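Local coordinates for protection of telomeres protein 1 (Schizosaccharomyces pombe, PDB 7CUI), which binds single-stranded telomeric DNA to protect the 3' overhang of chromosome ends and regulates telomerase and telomere length, this chain being its C-terminal portion, at residues G136-E139 with E140-H144; L184-Q188 with K189-G193. All blocks are in the same frame, centred on the assembly; numbering follows the deposited sequence.

Contact 1. Residues G136-E139 with E140-H144; sequences GNLE and ERIQH. With SO4 (sulfate ion), chain E.
Asn-137 sits at the N-cap position, just before helix 138-148, and its side chain meets Glu-140 rather than capping the backbone. Asn-137 ND2 donates to Glu-140 OE1 at 2.8 Å; the acceptor lies near the amide plane, whereas the carboxylate is met from above its own plane. One residue on, CD1 of Leu-138 packs on CD1 of Ile-142 at 3.9 Å, on the side facing Phe-60 of strand 49-73. Glu-139, which also touches Phe-60, carries CG opposite its backbone N (chi1 -175°) and folds at chi2, which brings OE2 against CG of Gln-143, the two side chains crossing at a slant; this buried carboxylate has a long, weak ion pair with Lys-128. Replacing Glu-139 by an alanine would probably leave Lys-128 without this mate and uncover the Gln-143 methylene and part of Phe-60. The end of the Arg-141 side chain leads off from the turn: NE forms a salt bridge with Asp-158, and NH1 donates to O2 of a sulfate at 3.2 Å, nearly straight at 162°. Arg-141 NH2 sits 3.5 Å above the His-144 ring plane, over its centre. With Asp-158 and the sulfate, probably from the crystallisation liquor, bound at different nitrogens, the guanidinium is likely to be fixed in rotation and its positive charge balanced.

Contact 2. Residues L184-Q188 with K189-G193; sequences LTFLQ and KRWRG
Lys-189 lays its aliphatic chain across the ring of Phe-186, with CD over one face, 3.9 Å from the ring centroid and 29° off the normal, a CH-pi contact. The lysine chain runs extended through CG (chi2 -177°) and bends only at its last torsion; the methylenes therefore cover the CD1-CE1 side of the ring, and Lys-189 CE approaches Phe-186 CE1 at 3.7 Å, while NZ makes a long, weak ion pair with Glu-170. On the far side of the ring, Phe-186 CE2 comes to the edge of the Trp-191 indole at CZ2, 4.1 Å away, the two side chains crossing at about a right angle. CB of Lys-189 lies over the rim of one indole face. Phe-186 to Lys-189 form a type I beta turn, closed by Lys-189 N donating to Phe-186 O at 3.1 Å from well above the carbonyl plane, and this turn leads into strand 190-198, the final strand of an OB-fold barrel. There Trp-191 also packs on Ile-37 and Leu-38 of helix 34-38. Arg-190 bends at chi2 (44°), returning its guanidinium toward the turn, where NH1 makes a weak, poorly aligned hydrogen bond to Leu-187 O, 2.8 Å away and near the guanidinium plane. The stronger partner of Arg-190 lies outside this stretch: an acidic side chain on the chain of another protein, paired with NH2.

Overall arrangement
Contacts 1 and 2 lie on opposite sides of the chain's centre, their own centres 27 Å apart and their nearest atoms about 16 Å apart, so neither touches the other. The five strands 49-73, 77-87, 93-99, 190-198 and 163-171 close in the order of an OB-fold barrel. Contact 2 enters this barrel at its last strand, between 93-99 and 163-171, beside a bound chain of another protein. Contact 1 belongs instead to the helical connection between strands 93-99 and 163-171 and leans on strand 49-73; its neighbour is a sulfate. Strand 163-171 follows contact 1 and precedes contact 2 along the chain.

Contact 1. Residues G136-E139 with E140-H144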
loop_
_atom_site.group_PDB
_atom_site.type_symbol
_atom_site.label_atom_id
_atom_site.label_comp_id
_atom_site.label_asym_id
_atom_site.label_seq_id
_atom_site.Cartn_x
_atom_site.Cartn_y
_atom_site.Cartn_z
ATOM N N GLY A 136 10.336 -6.108 -6.533
ATOM C CA GLY A 136 11.395 -6.420 -7.484
ATOM C C GLY A 136 11.733 -5.241 -8.395
ATOM O O GLY A 136 11.981 -4.124 -7.915
ATOM N N ASN A 137 11.709 -5.499 -9.712
ATOM C CA ASN A 137 12.140 -4.516 -10.699
ATOM C C ASN A 137 10.993 -3.618 -11.165
ATOM O O ASN A 137 11.138 -2.925 -12.170
ATOM C CB ASN A 137 12.825 -5.152 -11.910
ATOM C CG ASN A 137 14.049 -5.958 -11.536
ATOM O OD1 ASN A 137 13.964 -7.173 -11.364
ATOM N ND2 ASN A 137 15.179 -5.296 -11.382
ATOM N N LEU A 138 9.879 -3.597 -10.418
ATOM C CA LEU A 138 8.699 -2.830 -10.797
ATOM C C LEU A 138 9.015 -1.333 -10.910
ATOM O O LEU A 138 8.643 -0.697 -11.897
ATOM C CB LEU A 138 7.598 -3.083 -9.763
ATOM C CG LEU A 138 6.148 -3.123 -10.257
ATOM C CD1 LEU A 138 5.279 -2.229 -9.383
ATOM C CD2 LEU A 138 6.001 -2.771 -11.731
ATOM N N GLU A 139 9.690 -0.773 -9.895
ATOM C CA GLU A 139 9.936 0.660 -9.831
ATOM C C GLU A 139 10.830 1.077 -10.996
ATOM O O GLU A 139 10.579 2.097 -11.643
ATOM C CB GLU A 139 10.539 1.036 -8.475
ATOM C CG GLU A 139 10.732 2.530 -8.266
ATOM C CD GLU A 139 12.027 3.149 -8.770
ATOM O OE1 GLU A 139 13.008 2.397 -9.000
ATOM O OE2 GLU A 139 12.057 4.397 -8.931
ATOM N N GLU A 140 11.859 0.255 -11.254
ATOM C CA GLU A 140 12.835 0.490 -12.306
ATOM C C GLU A 140 12.122 0.588 -13.648
ATOM O O GLU A 140 12.426 1.462 -14.460
ATOM C CB GLU A 140 13.823 -0.671 -12.385
ATOM C CG GLU A 140 14.958 -0.567 -11.391
ATOM C CD GLU A 140 15.863 -1.784 -11.279
ATOM O OE1 GLU A 140 15.775 -2.696 -12.148
ATOM O OE2 GLU A 140 16.667 -1.828 -10.319
ATOM N N ARG A 141 11.174 -0.330 -13.856
ATOM C CA ARG A 141 10.463 -0.456 -15.116
ATOM C C ARG A 141 9.450 0.677 -15.243
ATOM O O ARG A 141 9.254 1.218 -16.329
ATOM C CB ARG A 141 9.782 -1.825 -15.215
ATOM C CG ARG A 141 10.678 -2.957 -15.726
ATOM C CD ARG A 141 11.758 -2.676 -16.752
ATOM N NE ARG A 141 11.310 -2.573 -18.145
ATOM C CZ ARG A 141 12.081 -2.252 -19.200
ATOM N NH1 ARG A 141 11.564 -2.292 -20.452
ATOM N NH2 ARG A 141 13.353 -1.933 -19.012
ATOM N N ILE A 142 8.808 1.024 -14.123
ATOM C CA ILE A 142 7.847 2.113 -14.127
ATOM C C ILE A 142 8.566 3.407 -14.511
ATOM O O ILE A 142 8.069 4.157 -15.351
ATOM C CB ILE A 142 7.086 2.206 -12.789
ATOM C CG1 ILE A 142 5.958 1.171 -12.726
ATOM C CG2 ILE A 142 6.569 3.620 -12.553
ATOM C CD1 ILE A 142 5.216 1.126 -11.415
ATOM N N GLN A 143 9.750 3.640 -13.926
ATOM C CA GLN A 143 10.527 4.825 -14.255
ATOM C C GLN A 143 11.048 4.749 -15.690
ATOM O O GLN A 143 11.166 5.769 -16.370
ATOM C CB GLN A 143 11.686 5.010 -13.277
ATOM C CG GLN A 143 11.239 5.376 -11.869
ATOM C CD GLN A 143 10.259 6.525 -11.831
ATOM O OE1 GLN A 143 9.326 6.533 -11.033
ATOM N NE2 GLN A 143 10.466 7.520 -12.681
ATOM N N HIS A 144 11.368 3.530 -16.138
ATOM C CA HIS A 144 11.830 3.314 -17.496
ATOM C C HIS A 144 10.765 3.792 -18.480
ATOM O O HIS A 144 11.084 4.452 -19.467
ATOM C CB HIS A 144 12.204 1.843 -17.719
ATOM C CG HIS A 144 12.392 1.511 -19.162
ATOM N ND1 HIS A 144 13.585 1.745 -19.828
ATOM C CD2 HIS A 144 11.535 1.019 -20.083
ATOM C CE1 HIS A 144 13.457 1.393 -21.091
ATOM N NE2 HIS A 144 12.207 0.945 -21.275
HETATM S S SO4 E . 12.294 -2.874 -23.590
HETATM O O1 SO4 E . 11.257 -1.908 -23.838
HETATM O O2 SO4 E . 13.438 -2.207 -23.025
HETATM O O3 SO4 E . 11.812 -3.873 -22.671
HETATM O O4 SO4 E . 12.667 -3.506 -24.825
#

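Contact 2. Residues L184-Q188 with K189-G193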
loop_
_atom_site.group_PDB
_atom_site.type_symbol
_atom_site.label_atom_id
_atom_site.label_comp_id
_atom_site.label_asym_id
_atom_site.label_seq_id
_atom_site.Cartn_x
_atom_site.Cartn_y
_atom_site.Cartn_z
ATOM N N LEU A 184 -23.749 7.099 -0.198
ATOM C CA LEU A 184 -22.545 6.384 0.213
ATOM C C LEU A 184 -22.469 5.059 -0.549
ATOM O O LEU A 184 -23.285 4.164 -0.336
ATOM C CB LEU A 184 -22.569 6.140 1.730
ATOM C CG LEU A 184 -22.297 7.351 2.630
ATOM C CD1 LEU A 184 -22.585 7.026 4.090
ATOM C CD2 LEU A 184 -20.867 7.859 2.465
ATOM N N THR A 185 -21.477 4.952 -1.441
ATOM C CA THR A 185 -21.343 3.825 -2.354
ATOM C C THR A 185 -20.049 3.064 -2.057
ATOM O O THR A 185 -19.371 3.341 -1.069
ATOM C CB THR A 185 -21.414 4.292 -3.816
ATOM O OG1 THR A 185 -20.215 4.989 -4.158
ATOM C CG2 THR A 185 -22.610 5.176 -4.102
ATOM N N PHE A 186 -19.708 2.111 -2.933
ATOM C CA PHE A 186 -18.524 1.290 -2.746
ATOM C C PHE A 186 -17.267 2.052 -3.157
ATOM O O PHE A 186 -16.172 1.732 -2.697
ATOM C CB PHE A 186 -18.633 -0.006 -3.548
ATOM C CG PHE A 186 -17.942 -1.181 -2.906
ATOM C CD1 PHE A 186 -18.480 -1.783 -1.777
ATOM C CD2 PHE A 186 -16.760 -1.687 -3.428
ATOM C CE1 PHE A 186 -17.852 -2.866 -1.182
ATOM C CE2 PHE A 186 -16.135 -2.771 -2.831
ATOM C CZ PHE A 186 -16.680 -3.358 -1.710
ATOM N N LEU A 187 -17.443 3.041 -4.044
ATOM C CA LEU A 187 -16.377 3.936 -4.465
ATOM C C LEU A 187 -15.817 4.686 -3.257
ATOM O O LEU A 187 -14.775 5.334 -3.357
ATOM C CB LEU A 187 -16.936 4.933 -5.487
ATOM C CG LEU A 187 -16.926 4.494 -6.952
ATOM C CD1 LEU A 187 -17.359 5.643 -7.856
ATOM C CD2 LEU A 187 -15.554 3.979 -7.372
ATOM N N GLN A 188 -16.524 4.600 -2.124
ATOM C CA GLN A 188 -16.208 5.403 -0.953
ATOM C C GLN A 188 -15.394 4.592 0.051
ATOM O O GLN A 188 -14.946 5.130 1.061
ATOM C CB GLN A 188 -17.479 5.976 -0.318
ATOM C CG GLN A 188 -17.941 7.288 -0.942
ATOM C CD GLN A 188 -18.763 7.093 -2.193
ATOM O OE1 GLN A 188 -19.311 6.024 -2.435
ATOM N NE2 GLN A 188 -18.857 8.135 -3.001
ATOM N N LYS A 189 -15.196 3.302 -0.235
ATOM C CA LYS A 189 -14.386 2.463 0.633
ATOM C C LYS A 189 -12.908 2.642 0.291
ATOM O O LYS A 189 -12.551 2.863 -0.864
ATOM C CB LYS A 189 -14.823 0.998 0.538
ATOM C CG LYS A 189 -16.150 0.674 1.214
ATOM C CD LYS A 189 -16.505 -0.796 1.154
ATOM C CE LYS A 189 -17.541 -1.223 2.174
ATOM N NZ LYS A 189 -16.976 -1.323 3.541
ATOM N N ARG A 190 -12.067 2.559 1.329
ATOM C CA ARG A 190 -10.618 2.547 1.207
ATOM C C ARG A 190 -10.079 1.304 1.913
ATOM O O ARG A 190 -10.712 0.787 2.832
ATOM C CB ARG A 190 -10.022 3.806 1.850
ATOM C CG ARG A 190 -9.654 4.926 0.884
ATOM C CD ARG A 190 -10.690 5.202 -0.185
ATOM N NE ARG A 190 -10.467 6.427 -0.934
ATOM C CZ ARG A 190 -11.314 6.916 -1.832
ATOM N NH1 ARG A 190 -12.444 6.281 -2.095
ATOM N NH2 ARG A 190 -11.030 8.044 -2.461
ATOM N N TRP A 191 -8.905 0.837 1.475
ATOM C CA TRP A 191 -8.217 -0.270 2.122
ATOM C C TRP A 191 -6.845 0.181 2.610
ATOM O O TRP A 191 -6.141 0.909 1.914
ATOM C CB TRP A 191 -8.083 -1.465 1.177
ATOM C CG TRP A 191 -9.401 -2.056 0.794
ATOM C CD1 TRP A 191 -10.036 -3.109 1.386
ATOM C CD2 TRP A 191 -10.262 -1.600 -0.261
ATOM N NE1 TRP A 191 -11.232 -3.344 0.764
ATOM C CE2 TRP A 191 -11.398 -2.438 -0.252
ATOM C CE3 TRP A 191 -10.185 -0.575 -1.212
ATOM C CZ2 TRP A 191 -12.444 -2.277 -1.161
ATOM C CZ3 TRP A 191 -11.220 -0.416 -2.108
ATOM C CH2 TRP A 191 -12.333 -1.259 -2.082
ATOM N N ARG A 192 -6.465 -0.306 3.794
ATOM C CA ARG A 192 -5.217 0.079 4.426
ATOM C C ARG A 192 -4.439 -1.166 4.843
ATOM O O ARG A 192 -4.950 -1.996 5.590
ATOM C CB ARG A 192 -5.515 0.976 5.628
ATOM C CG ARG A 192 -5.358 2.460 5.340
ATOM C CD ARG A 192 -4.239 3.013 6.192
ATOM N NE ARG A 192 -4.748 3.871 7.248
ATOM C CZ ARG A 192 -4.229 3.980 8.467
ATOM N NH1 ARG A 192 -3.184 3.252 8.823
ATOM N NH2 ARG A 192 -4.771 4.814 9.334
ATOM N N GLY A 193 -3.195 -1.277 4.360
ATOM C CA GLY A 193 -2.316 -2.362 4.763
ATOM C C GLY A 193 -1.916 -2.237 6.230
ATOM O O GLY A 193 -1.884 -1.130 6.768
#